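Local coordinates for protein CT263 (Chlamydia trachomatis, PDB 4QAS) that probably hydrolyses the N-glycosidic bond of adenine nucleosides as an MTAN-type nucleosidase, most likely including a step of the futalosine route to menaquinone, at residues Glu41-Asp46 against Pro193-Phe198; Arg126-Asp131 against Val140-Phe145. The protein carries 1 engineered substitution. All coordinates share one frame; numbering follows the deposited sequence.

Contact 1 (Glu41-Asp46 against Pro193-Phe198); sequences ENVLLD and PIYSSF
Tyr195 meets Val43 with the edge of its ring: in the conformer given, CD1 lies 4.1 Å from Val43 CG1, which sits near the plane of the ring. That methyl extends opposite the backbone N of Val43 (chi1 178°), and this carries it toward the helix. The contact illustrates how the loop leaving a helix can be tied to the residue just before a strand by one polar bond with apolar packing beside it. Phe198 supplies the polar bond. Its carbonyl oxygen accepts from Asn42 ND2 at 2.9 Å with an N-H...O angle of 163°, and the donor stands nearly in line with the C=O bond. The oxygen also lies close to the amide plane of Asn42. Asn42 OD1 accepts from Asp200 N, so the amide holds the departing chain through both of its polar atoms. Against the same carbonyl oxygen rests Val43 CG2, at 3.4 Å. Helix 180-197 thus ends beside strand 43-49 of the mixed sheet, a C-terminal helix packed on the sheet in a way consistent with the alpha/beta fold of the nucleoside phosphorylase and MTAN family. Around it, the Phe198 ring is stacked on Phe7 of the parallel strand 7-13, Tyr195 is edge-to-face with Phe26, and Glu189 of the second subunit packs against Tyr195.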
loop_
_atom_site.group_PDB
_atom_site.type_symbol
_atom_site.label_atom_id
_atom_site.label_comp_id
_atom_site.label_asym_id
_atom_site.label_seq_id
_atom_site.Cartn_x
_atom_site.Cartn_y
_atom_site.Cartn_z
ATOM N N GLU A 41 -14.318 -6.807 3.889
ATOM C CA GLU A 41 -15.469 -6.321 3.141
ATOM C C GLU A 41 -15.848 -7.419 2.146
ATOM O O GLU A 41 -16.032 -8.574 2.553
ATOM C CB GLU A 41 -15.137 -4.959 2.538
ATOM C CG GLU A 41 -14.458 -3.963 3.483
ATOM C CD GLU A 41 -15.429 -3.246 4.399
ATOM O OE1 GLU A 41 -16.584 -3.704 4.534
ATOM O OE2 GLU A 41 -15.034 -2.213 4.981
ATOM N N ASN A 42 -15.974 -7.118 0.862
ATOM C CA ASN A 42 -16.397 -8.094 -0.124
ATOM C C ASN A 42 -15.227 -8.746 -0.833
ATOM O O ASN A 42 -15.447 -9.513 -1.775
ATOM C CB ASN A 42 -17.287 -7.416 -1.159
ATOM C CG ASN A 42 -16.549 -6.346 -1.911
ATOM O OD1 ASN A 42 -16.078 -5.391 -1.302
ATOM N ND2 ASN A 42 -16.410 -6.503 -3.231
ATOM N N VAL A 43 -13.992 -8.482 -0.407
ATOM C CA VAL A 43 -12.808 -8.851 -1.178
ATOM C C VAL A 43 -12.021 -9.936 -0.459
ATOM O O VAL A 43 -11.652 -9.786 0.714
ATOM C CB VAL A 43 -11.920 -7.641 -1.496
ATOM C CG1 VAL A 43 -10.687 -8.098 -2.258
ATOM C CG2 VAL A 43 -12.708 -6.617 -2.304
ATOM N N LEU A 44 -11.735 -11.009 -1.192
ATOM C CA LEU A 44 -10.771 -12.020 -0.793
ATOM C C LEU A 44 -9.519 -11.787 -1.615
ATOM O O LEU A 44 -9.577 -11.708 -2.852
ATOM C CB LEU A 44 -11.295 -13.420 -1.089
ATOM C CG LEU A 44 -10.313 -14.586 -0.876
ATOM C CD1 LEU A 44 -10.046 -14.792 0.611
ATOM C CD2 LEU A 44 -10.880 -15.849 -1.487
ATOM N N LEU A 45 -8.388 -11.674 -0.938
ATOM C CA LEU A 45 -7.104 -11.450 -1.568
ATOM C C LEU A 45 -6.176 -12.596 -1.183
ATOM O O LEU A 45 -5.794 -12.713 -0.013
ATOM C CB LEU A 45 -6.549 -10.105 -1.096
ATOM C CG LEU A 45 -5.314 -9.613 -1.794
ATOM C CD1 LEU A 45 -5.581 -9.389 -3.282
ATOM C CD2 LEU A 45 -4.876 -8.325 -1.091
ATOM N N ASP A 46 -5.802 -13.431 -2.157
ATOM C CA ASP A 46 -4.907 -14.551 -1.916
ATOM C C ASP A 46 -3.617 -14.289 -2.672
ATOM O O ASP A 46 -3.612 -13.615 -3.708
ATOM C CB ASP A 46 -5.532 -15.870 -2.378
ATOM C CG ASP A 46 -6.685 -16.337 -1.490
ATOM O OD1 ASP A 46 -6.855 -15.774 -0.381
ATOM O OD2 ASP A 46 -7.391 -17.257 -1.934
ATOM N N PRO A 193 -4.201 0.253 -5.765
ATOM C CA PRO A 193 -5.415 0.867 -6.330
ATOM C C PRO A 193 -6.306 -0.120 -7.059
ATOM O O PRO A 193 -7.520 0.112 -7.152
ATOM C CB PRO A 193 -4.872 1.970 -7.255
ATOM C CG PRO A 193 -3.472 1.601 -7.531
ATOM C CD PRO A 193 -2.972 0.882 -6.283
ATOM N N ILE A 194 -5.748 -1.223 -7.558
ATOM C CA ILE A 194 -6.583 -2.260 -8.155
ATOM C C ILE A 194 -7.448 -2.907 -7.087
ATOM O O ILE A 194 -8.671 -3.007 -7.232
ATOM C CB ILE A 194 -5.736 -3.309 -8.886
ATOM C CG1 ILE A 194 -4.748 -2.635 -9.836
ATOM C CG2 ILE A 194 -6.685 -4.265 -9.624
ATOM C CD1 ILE A 194 -3.742 -3.605 -10.424
ATOM N N TYR A 195 -6.818 -3.371 -5.998
ATOM C CA TYR A 195 -7.577 -3.918 -4.880
ATOM C C TYR A 195 -8.653 -2.940 -4.430
ATOM O O TYR A 195 -9.815 -3.317 -4.224
ATOM C CB TYR A 195 -6.619 -4.244 -3.730
ATOM C CG TYR A 195 -7.215 -4.021 -2.364
ATOM C CD1 TYR A 195 -8.037 -4.978 -1.768
ATOM C CD2 TYR A 195 -6.969 -2.845 -1.668
ATOM C CE1 TYR A 195 -8.594 -4.767 -0.507
ATOM C CE2 TYR A 195 -7.514 -2.627 -0.420
ATOM C CZ TYR A 195 -8.329 -3.584 0.162
ATOM O OH TYR A 195 -8.849 -3.344 1.403
ATOM N N SER A 196 -8.289 -1.666 -4.292
ATOM C CA SER A 196 -9.221 -0.661 -3.810
ATOM C C SER A 196 -10.433 -0.534 -4.724
ATOM O O SER A 196 -11.550 -0.342 -4.256
ATOM C CB SER A 196 -8.472 0.664 -3.692
ATOM O OG SER A 196 -9.255 1.610 -3.014
ATOM N N SER A 197 -10.224 -0.654 -6.034
ATOM C CA SER A 197 -11.319 -0.505 -6.991
ATOM C C SER A 197 -12.411 -1.551 -6.798
ATOM O O SER A 197 -13.562 -1.314 -7.184
ATOM C CB SER A 197 -10.772 -0.621 -8.414
ATOM O OG SER A 197 -9.822 0.392 -8.696
ATOM N N PHE A 198 -12.079 -2.713 -6.239
ATOM C CA PHE A 198 -13.049 -3.800 -6.119
ATOM C C PHE A 198 -13.740 -3.858 -4.766
ATOM O O PHE A 198 -14.526 -4.781 -4.521
ATOM C CB PHE A 198 -12.389 -5.133 -6.448
ATOM C CG PHE A 198 -12.102 -5.301 -7.908
ATOM C CD1 PHE A 198 -13.110 -5.664 -8.790
ATOM C CD2 PHE A 198 -10.839 -5.064 -8.401
ATOM C CE1 PHE A 198 -12.832 -5.809 -10.155
ATOM C CE2 PHE A 198 -10.557 -5.209 -9.758
ATOM C CZ PHE A 198 -11.570 -5.583 -10.631
#

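Contact 2 (Arg126-Asp131 against Val140-Phe145); sequences RSPYRD and VDMEGF
The Tyr129 ring is approached at its edge by Val140, whose CG1 lies near the ring plane and 3.5 Å from CD2. The ring of His134 meets the tyrosine with the two planes about 70° apart. The strand side of this contact corresponds to the Val-Glu-Met-Glu segment of MTAN-type nucleosidases, here Val-Asp-Met-Glu at Val140-Glu143, an example of a short turn joining a strand to a helix; in relatives its Met-Glu pair lines the ribose site, which is consistent with a similar place for Met142 and Glu143 here. With chi1 at -179°, Val140 holds CG1 out toward the Tyr129 edge, and the valine and tyrosine side chains run at about a right angle. Further along, Met142 reaches over to the loop. In the conformer given, its chain runs extended through chi2 and bends at chi3 (50°), bringing CE to 3.3 Å from Arg126 O; SD lies 4.4 Å from Pro128 CG, a loose apolar touch. Arg126 itself turns the other way, against Glu98, Thr100 and Pro101. Between Val140 and Met142, Asp141 points away from the loop and prepares the helix start. Its OD1 is hydrogen-bonded to Ser124 OG, and OD2 forms a salt bridge with Lys162 NZ. The same OD2 also takes a weak capping bond from Gly144 N, 2.9 Å long but bent to 127° at the hydrogen.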
loop_
_atom_site.group_PDB
_atom_site.type_symbol
_atom_site.label_atom_id
_atom_site.label_comp_id
_atom_site.label_asym_id
_atom_site.label_seq_id
_atom_site.Cartn_x
_atom_site.Cartn_y
_atom_site.Cartn_z
ATOM N N ARG A 126 12.715 -19.135 -20.608
ATOM C CA ARG A 126 13.084 -19.983 -19.481
ATOM C C ARG A 126 14.383 -19.509 -18.846
ATOM O O ARG A 126 14.486 -19.408 -17.619
ATOM C CB ARG A 126 13.170 -21.438 -19.950
ATOM C CG ARG A 126 11.848 -21.942 -20.543
ATOM C CD ARG A 126 11.961 -23.301 -21.225
ATOM N NE ARG A 126 12.393 -23.190 -22.619
ATOM C CZ ARG A 126 13.618 -23.447 -23.068
ATOM N NH1 ARG A 126 14.582 -23.851 -22.247
ATOM N NH2 ARG A 126 13.877 -23.311 -24.357
ATOM N N SER A 127 15.348 -19.190 -19.642
ATOM C CA SER A 127 16.628 -18.690 -19.173
ATOM C C SER A 127 16.643 -17.171 -19.238
ATOM O O SER A 127 16.199 -16.593 -20.235
ATOM C CB SER A 127 17.750 -19.230 -20.057
ATOM O OG SER A 127 17.787 -20.644 -20.008
ATOM N N PRO A 128 17.142 -16.474 -18.218
ATOM C CA PRO A 128 17.122 -15.010 -18.270
ATOM C C PRO A 128 18.014 -14.495 -19.385
ATOM O O PRO A 128 19.104 -15.026 -19.637
ATOM C CB PRO A 128 17.646 -14.587 -16.891
ATOM C CG PRO A 128 17.670 -15.834 -16.066
ATOM C CD PRO A 128 17.843 -16.960 -17.021
ATOM N N TYR A 129 17.512 -13.475 -20.074
ATOM C CA TYR A 129 18.246 -12.828 -21.146
ATOM C C TYR A 129 19.368 -11.994 -20.554
ATOM O O TYR A 129 19.121 -11.033 -19.819
ATOM C CB TYR A 129 17.309 -11.929 -21.954
ATOM C CG TYR A 129 16.800 -12.539 -23.232
ATOM C CD1 TYR A 129 17.597 -12.602 -24.355
ATOM C CD2 TYR A 129 15.517 -13.034 -23.323
ATOM C CE1 TYR A 129 17.137 -13.152 -25.532
ATOM C CE2 TYR A 129 15.043 -13.585 -24.485
ATOM C CZ TYR A 129 15.855 -13.644 -25.590
ATOM O OH TYR A 129 15.368 -14.199 -26.752
ATOM N N ARG A 130 20.593 -12.372 -20.876
ATOM C CA ARG A 130 21.759 -11.517 -20.722
ATOM C C ARG A 130 22.368 -11.220 -22.085
ATOM O O ARG A 130 23.537 -10.860 -22.180
ATOM C CB ARG A 130 22.762 -12.171 -19.774
ATOM C CG ARG A 130 22.203 -12.405 -18.386
ATOM C CD ARG A 130 23.232 -13.009 -17.456
ATOM N NE ARG A 130 22.697 -13.200 -16.112
ATOM C CZ ARG A 130 23.373 -13.748 -15.107
ATOM N NH1 ARG A 130 24.618 -14.168 -15.290
ATOM N NH2 ARG A 130 22.802 -13.878 -13.915
ATOM N N ASP A 131 21.556 -11.333 -23.137
ATOM C CA ASP A 131 21.989 -11.299 -24.529
ATOM C C ASP A 131 22.257 -9.898 -25.039
ATOM O O ASP A 131 22.612 -9.743 -26.212
ATOM C CB ASP A 131 20.875 -11.870 -25.398
ATOM C CG ASP A 131 21.247 -13.167 -26.062
ATOM O OD1 ASP A 131 21.710 -14.082 -25.354
ATOM O OD2 ASP A 131 21.064 -13.274 -27.292
ATOM N N VAL A 140 11.113 -8.529 -20.508
ATOM C CA VAL A 140 11.419 -9.950 -20.580
ATOM C C VAL A 140 11.371 -10.527 -19.177
ATOM O O VAL A 140 12.043 -10.023 -18.272
ATOM C CB VAL A 140 12.804 -10.212 -21.190
ATOM C CG1 VAL A 140 13.051 -11.722 -21.258
ATOM C CG2 VAL A 140 12.914 -9.567 -22.552
ATOM N N ASP A 141 10.605 -11.591 -18.981
ATOM C CA ASP A 141 10.514 -12.241 -17.682
ATOM C C ASP A 141 10.657 -13.740 -17.920
ATOM O O ASP A 141 11.056 -14.206 -18.990
ATOM C CB ASP A 141 9.224 -11.889 -16.927
ATOM C CG ASP A 141 7.994 -12.615 -17.475
ATOM O OD1 ASP A 141 8.030 -13.135 -18.617
ATOM O OD2 ASP A 141 6.953 -12.673 -16.746
ATOM N N MET A 142 10.272 -14.532 -16.924
ATOM C CA MET A 142 10.253 -15.981 -17.054
ATOM C C MET A 142 8.857 -16.590 -17.006
ATOM O O MET A 142 8.576 -17.509 -17.773
ATOM C CB MET A 142 11.114 -16.608 -15.950
ATOM C CG MET A 142 12.594 -16.229 -16.059
ATOM S SD MET A 142 13.634 -16.836 -14.713
ATOM C CE MET A 142 13.153 -18.567 -14.680
ATOM N N GLU A 143 7.980 -16.128 -16.110
ATOM C CA GLU A 143 6.760 -16.860 -15.789
ATOM C C GLU A 143 5.480 -16.300 -16.394
ATOM O O GLU A 143 4.448 -16.963 -16.299
ATOM C CB GLU A 143 6.578 -16.924 -14.256
ATOM C CG GLU A 143 7.689 -17.639 -13.524
ATOM C CD GLU A 143 7.806 -19.104 -13.897
ATOM O OE1 GLU A 143 6.857 -19.652 -14.494
ATOM O OE2 GLU A 143 8.862 -19.714 -13.610
ATOM N N GLY A 144 5.509 -15.130 -17.018
ATOM C CA GLY A 144 4.272 -14.490 -17.430
ATOM C C GLY A 144 3.436 -15.310 -18.391
ATOM O O GLY A 144 2.226 -15.450 -18.211
ATOM N N PHE A 145 4.053 -15.863 -19.436
ATOM C CA PHE A 145 3.240 -16.610 -20.385
ATOM C C PHE A 145 2.621 -17.837 -19.720
ATOM O O PHE A 145 1.438 -18.123 -19.896
ATOM C CB PHE A 145 4.005 -17.043 -21.628
ATOM C CG PHE A 145 3.106 -17.720 -22.611
ATOM C CD1 PHE A 145 2.859 -19.072 -22.514
ATOM C CD2 PHE A 145 2.435 -16.999 -23.588
ATOM C CE1 PHE A 145 1.996 -19.683 -23.358
ATOM C CE2 PHE A 145 1.588 -17.602 -24.461
ATOM C CZ PHE A 145 1.358 -18.966 -24.357
#

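The two contacts lie on opposite sides of the chain's centre, with their own centres 29 Å apart and nearest atoms about 15 Å apart, yet both reach the same mixed sheet. Contact 1 joins strand 43-49 to the last turn of helix 180-197, closing a long loop of chain; contact 2 is nested inside that loop, between the end of strand 119-124 and the start of helix 144-153. One therefore brings distant parts of the sequence together near a subunit neighbour, whereas the other is local and lies where strand 139-141 passes into helix 144-153. Strands 43-49 and 139-141 both belong to the one sheet.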